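PDB 3T8K: uncharacterized protein from Leptotrichia buccalis, which is of unknown function but folds as a stack of helical hairpins of the ankyrin-repeat kind, an architecture that commonly serves protein-protein recognition. Local coordinates for residues K38-Y43 against S70-G75; T77-L82 against K103-T108. All blocks are in the same frame, centred on the assembly; numbering follows the deposited sequence.

How the interactions relate
The two contacts follow one another along the chain, both segments of interaction 1 preceding those of interaction 2, and their centres lie about 10 Å apart. Each sets the start of a short helix, 41-45 or 79-85, against the loop that follows the next long helix, 51-63 or 90-102, so the second repeats the first one step further along the stack. Interaction 1 lies at the surface and interaction 2 is buried. They touch directly: Arg71 NH2 forms a salt bridge with Asp106 OD2 at 3.0 Å, joining the two loops, while Tyr43 packs on Pro81 and Leu42 on Leu78, so the start of helix 41-45 lies against the start of helix 79-85, consistent with an ankyrin-like stack.

Interaction 1: residues K38-Y43 against S70-G75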
loop_
_atom_site.group_PDB
_atom_site.type_symbol
_atom_site.label_atom_id
_atom_site.label_comp_id
_atom_site.label_asym_id
_atom_site.label_seq_id
_atom_site.Cartn_x
_atom_site.Cartn_y
_atom_site.Cartn_z
ATOM N N LYS A 38 -16.882 -7.752 15.747
ATOM C CA LYS A 38 -17.213 -8.830 14.816
ATOM C C LYS A 38 -16.949 -8.482 13.345
ATOM O O LYS A 38 -17.089 -9.332 12.468
ATOM C CB LYS A 38 -18.672 -9.244 14.990
ATOM C CG LYS A 38 -18.982 -9.909 16.315
ATOM C CD LYS A 38 -20.485 -9.892 16.547
ATOM C CE LYS A 38 -20.921 -10.850 17.642
ATOM N NZ LYS A 38 -22.405 -10.795 17.824
ATOM N N SER A 39 -16.574 -7.237 13.075
ATOM C CA SER A 39 -16.307 -6.814 11.705
ATOM C C SER A 39 -14.883 -7.176 11.322
ATOM O O SER A 39 -14.127 -7.714 12.130
ATOM C CB SER A 39 -16.496 -5.304 11.558
ATOM O OG SER A 39 -15.474 -4.600 12.250
ATOM N N ASN A 40 -14.512 -6.865 10.085
ATOM C CA ASN A 40 -13.128 -7.030 9.660
ATOM C C ASN A 40 -12.303 -5.773 9.946
ATOM O O ASN A 40 -11.426 -5.392 9.166
ATOM C CB ASN A 40 -13.037 -7.413 8.179
ATOM C CG ASN A 40 -11.818 -8.276 7.886
ATOM O OD1 ASN A 40 -11.244 -8.857 8.803
ATOM N ND2 ASN A 40 -11.414 -8.356 6.619
ATOM N N ILE A 41 -12.593 -5.137 11.081
ATOM C CA ILE A 41 -11.903 -3.917 11.486
ATOM C C ILE A 41 -10.365 -4.048 11.473
ATOM O O ILE A 41 -9.665 -3.102 11.115
ATOM C CB ILE A 41 -12.407 -3.442 12.887
ATOM C CG1 ILE A 41 -11.784 -2.095 13.260
ATOM C CG2 ILE A 41 -12.087 -4.494 13.954
ATOM C CD1 ILE A 41 -12.171 -0.960 12.350
ATOM N N LEU A 42 -9.838 -5.211 11.849
ATOM C CA LEU A 42 -8.376 -5.408 11.865
ATOM C C LEU A 42 -7.739 -5.199 10.498
ATOM O O LEU A 42 -6.587 -4.759 10.403
ATOM C CB LEU A 42 -7.998 -6.785 12.412
ATOM C CG LEU A 42 -8.108 -6.907 13.923
ATOM C CD1 LEU A 42 -7.978 -8.358 14.361
ATOM C CD2 LEU A 42 -7.062 -6.014 14.600
ATOM N N TYR A 43 -8.477 -5.508 9.438
ATOM C CA TYR A 43 -7.967 -5.246 8.098
ATOM C C TYR A 43 -7.695 -3.749 7.905
ATOM O O TYR A 43 -6.660 -3.370 7.369
ATOM C CB TYR A 43 -8.913 -5.779 7.018
ATOM C CG TYR A 43 -8.213 -6.004 5.691
ATOM C CD1 TYR A 43 -7.817 -7.277 5.300
ATOM C CD2 TYR A 43 -7.926 -4.944 4.851
ATOM C CE1 TYR A 43 -7.157 -7.488 4.089
ATOM C CE2 TYR A 43 -7.271 -5.142 3.635
ATOM C CZ TYR A 43 -6.888 -6.413 3.263
ATOM O OH TYR A 43 -6.230 -6.609 2.063
ATOM N N SER A 70 -10.970 -13.499 9.715
ATOM C CA SER A 70 -11.818 -12.877 8.708
ATOM C C SER A 70 -11.128 -12.768 7.354
ATOM O O SER A 70 -9.895 -12.725 7.270
ATOM C CB SER A 70 -12.253 -11.490 9.174
ATOM O OG SER A 70 -11.122 -10.704 9.516
ATOM N N ARG A 71 -11.931 -12.717 6.296
ATOM C CA ARG A 71 -11.396 -12.585 4.952
ATOM C C ARG A 71 -12.177 -11.566 4.152
ATOM O O ARG A 71 -13.370 -11.369 4.374
ATOM C CB ARG A 71 -11.408 -13.930 4.239
ATOM C CG ARG A 71 -10.555 -14.970 4.928
ATOM C CD ARG A 71 -10.408 -16.198 4.073
ATOM N NE ARG A 71 -9.682 -17.252 4.764
ATOM C CZ ARG A 71 -8.950 -18.168 4.146
ATOM N NH1 ARG A 71 -8.832 -18.137 2.825
ATOM N NH2 ARG A 71 -8.321 -19.100 4.848
ATOM N N THR A 72 -11.493 -10.910 3.224
ATOM C CA THR A 72 -12.143 -9.978 2.324
ATOM C C THR A 72 -13.022 -10.771 1.365
ATOM O O THR A 72 -13.024 -11.998 1.400
ATOM C CB THR A 72 -11.109 -9.142 1.542
ATOM O OG1 THR A 72 -10.442 -9.962 0.572
ATOM C CG2 THR A 72 -10.085 -8.536 2.499
ATOM N N LYS A 73 -13.778 -10.080 0.518
ATOM C CA LYS A 73 -14.650 -10.769 -0.434
ATOM C C LYS A 73 -13.832 -11.560 -1.455
ATOM O O LYS A 73 -14.342 -12.491 -2.084
ATOM C CB LYS A 73 -15.595 -9.789 -1.142
ATOM C CG LYS A 73 -14.907 -8.811 -2.080
ATOM C CD LYS A 73 -15.921 -7.936 -2.810
ATOM C CE LYS A 73 -15.279 -7.188 -3.971
ATOM N NZ LYS A 73 -16.176 -6.141 -4.548
ATOM N N GLU A 74 -12.557 -11.196 -1.603
ATOM C CA GLU A 74 -11.661 -11.910 -2.508
ATOM C C GLU A 74 -10.858 -12.985 -1.787
ATOM O O GLU A 74 -9.996 -13.630 -2.387
ATOM C CB GLU A 74 -10.699 -10.953 -3.211
ATOM C CG GLU A 74 -11.365 -9.787 -3.898
ATOM C CD GLU A 74 -11.035 -8.477 -3.221
ATOM O OE1 GLU A 74 -11.644 -8.180 -2.167
ATOM O OE2 GLU A 74 -10.154 -7.754 -3.737
ATOM N N GLY A 75 -11.139 -13.175 -0.502
ATOM C CA GLY A 75 -10.523 -14.255 0.253
ATOM C C GLY A 75 -9.241 -13.899 0.975
ATOM O O GLY A 75 -8.551 -14.779 1.479
HETATM O O HOH W 1 -8.988 -10.138 6.144
#
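Asn40, Thr72 and Ser70 supply most of the 189 Å² buried here, where the residue just ahead of helix 41-45 meets the loop that follows helix 51-63. Asn40 points its amide at the loop with CG roughly anti to the backbone N (chi1 -150°). Asn40 ND2 donates to a water 3.0 Å away, and that water in turn donates to Ser70 O, so one bridging molecule ties side chain to loop backbone. The other amide atom, OD1, is modelled against Ser70 OG at a separation too short to be real, and no bond can be read from that pair as built.

Further along, Thr72 offers its methyl to Tyr43. Thr72 CG2 sits over one face of the ring, 4.0 Å from the Tyr43 ring centroid and displaced toward Tyr43 CE1, which it approaches to 3.5 Å: a CH-pi contact. Tyr43 reaches it with CG anti to its own backbone N, and its side chain also packs on Phe80 and Pro81 of helix 79-85. The hydroxyl of Thr72 looks after the loop itself. Thr72 OG1 accepts from Glu74 N at 3.3 Å, an ST turn, and is also bonded to Thr76 N, while Gly75 N to Thr72 O closes a type I turn. A valine here would lose OG1, and so would probably loosen the turn even if the methyl still met Tyr43. The start of a short helix against the loop beyond the next long helix, with Tyr43 carrying on to helix 79-85, fits the stacked helical hairpins of an ankyrin-like fold.

Interaction 2: residues T77-L82 against K103-T108; sequences TLFFPL and KGADIT
Apolar packing comes first, and Phe79 carries it. With CG anti to the carbonyl carbon (chi1 -71°), the ring leaves the start of helix 79-85 and lies on the loop after helix 90-102. Ile107 crosses it at about a right angle: its CG1 sits almost squarely over one face, 3.9 Å from the Phe79 ring centroid and only 7° off the ring normal, a CH-pi contact. Ala105 CB closes on CE2 of Phe79 at 3.5 Å, and Ala105 O and Asp106 N lie at the ring edge, in its plane. Cys97 and Leu101 of helix 90-102 also touch the Phe79 side chain.

This is ankyrin-like architecture, the start of a short helix set against the loop that follows the next, longer helix, 90-102. Gly104, with positive phi, is the C-prime residue of the Schellman motif that ends that helix, immediately before Ala105 meets Phe79.

The polar link runs through water. Thr77 OG1 donates to a water 2.9 Å away, which donates to Asp106 O; the same hydroxyl oxygen accepts a weak capping bond from Phe79 N. Thr77 CG2 rests directly on Asp106 O at 3.4 Å.

Within the loop, Asp106 OD1 is gripped twice. Thr108 OG1 donates to the syn lone pair of Asp106 OD1 at 2.7 Å, while Thr108 N comes from above the carboxylate plane and makes an Asx turn.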
loop_
_atom_site.group_PDB
_atom_site.type_symbol
_atom_site.label_atom_id
_atom_site.label_comp_id
_atom_site.label_asym_id
_atom_site.label_seq_id
_atom_site.Cartn_x
_atom_site.Cartn_y
_atom_site.Cartn_z
ATOM N N THR A 77 -6.672 -12.840 3.737
ATOM C CA THR A 77 -6.524 -12.848 5.193
ATOM C C THR A 77 -5.851 -11.585 5.715
ATOM O O THR A 77 -5.352 -10.766 4.939
ATOM C CB THR A 77 -5.672 -14.027 5.664
ATOM O OG1 THR A 77 -4.343 -13.859 5.160
ATOM C CG2 THR A 77 -6.241 -15.337 5.162
ATOM N N LEU A 78 -5.826 -11.442 7.039
ATOM C CA LEU A 78 -5.193 -10.293 7.671
ATOM C C LEU A 78 -3.705 -10.235 7.360
ATOM O O LEU A 78 -3.088 -9.178 7.461
ATOM C CB LEU A 78 -5.399 -10.336 9.187
ATOM C CG LEU A 78 -6.866 -10.196 9.610
ATOM C CD1 LEU A 78 -6.941 -10.138 11.112
ATOM C CD2 LEU A 78 -7.480 -8.955 8.992
ATOM N N PHE A 79 -3.122 -11.366 6.979
ATOM C CA PHE A 79 -1.682 -11.380 6.730
ATOM C C PHE A 79 -1.253 -10.428 5.610
ATOM O O PHE A 79 -0.129 -9.927 5.620
ATOM C CB PHE A 79 -1.187 -12.799 6.444
ATOM C CG PHE A 79 -1.192 -13.694 7.642
ATOM C CD1 PHE A 79 -0.286 -13.490 8.678
ATOM C CD2 PHE A 79 -2.089 -14.745 7.734
ATOM C CE1 PHE A 79 -0.273 -14.319 9.788
ATOM C CE2 PHE A 79 -2.089 -15.580 8.841
ATOM C CZ PHE A 79 -1.176 -15.366 9.876
ATOM N N PHE A 80 -2.136 -10.177 4.642
ATOM C CA PHE A 80 -1.732 -9.382 3.487
ATOM C C PHE A 80 -1.436 -7.931 3.852
ATOM O O PHE A 80 -0.338 -7.448 3.597
ATOM C CB PHE A 80 -2.746 -9.462 2.347
ATOM C CG PHE A 80 -2.244 -8.861 1.046
ATOM C CD1 PHE A 80 -1.250 -9.495 0.307
ATOM C CD2 PHE A 80 -2.776 -7.665 0.563
ATOM C CE1 PHE A 80 -0.792 -8.948 -0.887
ATOM C CE2 PHE A 80 -2.325 -7.116 -0.628
ATOM C CZ PHE A 80 -1.331 -7.755 -1.354
ATOM N N PRO A 81 -2.408 -7.230 4.465
ATOM C CA PRO A 81 -2.082 -5.852 4.835
ATOM C C PRO A 81 -0.988 -5.801 5.887
ATOM O O PRO A 81 -0.227 -4.834 5.908
ATOM C CB PRO A 81 -3.414 -5.296 5.380
ATOM C CG PRO A 81 -4.249 -6.504 5.681
ATOM C CD PRO A 81 -3.832 -7.542 4.682
ATOM N N LEU A 82 -0.907 -6.818 6.743
ATOM C CA LEU A 82 0.172 -6.904 7.729
ATOM C C LEU A 82 1.529 -6.836 7.041
ATOM O O LEU A 82 2.384 -6.019 7.392
ATOM C CB LEU A 82 0.087 -8.215 8.505
ATOM C CG LEU A 82 1.268 -8.490 9.444
ATOM C CD1 LEU A 82 1.319 -7.460 10.559
ATOM C CD2 LEU A 82 1.143 -9.878 10.033
ATOM N N LYS A 103 -3.783 -17.584 16.989
ATOM C CA LYS A 103 -5.230 -17.446 17.066
ATOM C C LYS A 103 -5.939 -17.982 15.828
ATOM O O LYS A 103 -7.124 -17.729 15.629
ATOM C CB LYS A 103 -5.626 -15.998 17.372
ATOM C CG LYS A 103 -5.222 -15.574 18.778
ATOM C CD LYS A 103 -5.878 -14.267 19.197
ATOM C CE LYS A 103 -5.560 -13.938 20.652
ATOM N NZ LYS A 103 -6.193 -14.890 21.617
ATOM N N GLY A 104 -5.203 -18.720 14.999
ATOM C CA GLY A 104 -5.806 -19.507 13.938
ATOM C C GLY A 104 -5.938 -18.887 12.555
ATOM O O GLY A 104 -6.584 -19.466 11.684
ATOM N N ALA A 105 -5.339 -17.723 12.331
ATOM C CA ALA A 105 -5.383 -17.148 10.995
ATOM C C ALA A 105 -4.581 -18.044 10.048
ATOM O O ALA A 105 -3.649 -18.736 10.472
ATOM C CB ALA A 105 -4.846 -15.729 10.993
ATOM N N ASP A 106 -4.954 -18.031 8.773
ATOM C CA ASP A 106 -4.372 -18.937 7.780
ATOM C C ASP A 106 -3.354 -18.243 6.875
ATOM O O ASP A 106 -3.715 -17.431 6.020
ATOM C CB ASP A 106 -5.490 -19.552 6.935
ATOM C CG ASP A 106 -4.966 -20.427 5.814
ATOM O OD1 ASP A 106 -3.840 -20.958 5.937
ATOM O OD2 ASP A 106 -5.694 -20.590 4.814
ATOM N N ILE A 107 -2.079 -18.577 7.054
ATOM C CA ILE A 107 -1.023 -17.930 6.285
ATOM C C ILE A 107 -0.739 -18.664 4.973
ATOM O O ILE A 107 0.019 -18.168 4.137
ATOM C CB ILE A 107 0.281 -17.799 7.125
ATOM C CG1 ILE A 107 1.199 -16.722 6.543
ATOM C CG2 ILE A 107 0.993 -19.154 7.257
ATOM C CD1 ILE A 107 2.402 -16.426 7.415
ATOM N N THR A 108 -1.351 -19.833 4.782
ATOM C CA THR A 108 -1.078 -20.643 3.580
ATOM C C THR A 108 -1.899 -20.204 2.371
ATOM O O THR A 108 -1.538 -20.472 1.230
ATOM C CB THR A 108 -1.330 -22.151 3.820
ATOM O OG1 THR A 108 -2.734 -22.389 3.985
ATOM C CG2 THR A 108 -0.593 -22.629 5.051
HETATM O O HOH W 2 -3.043 -16.001 3.702
#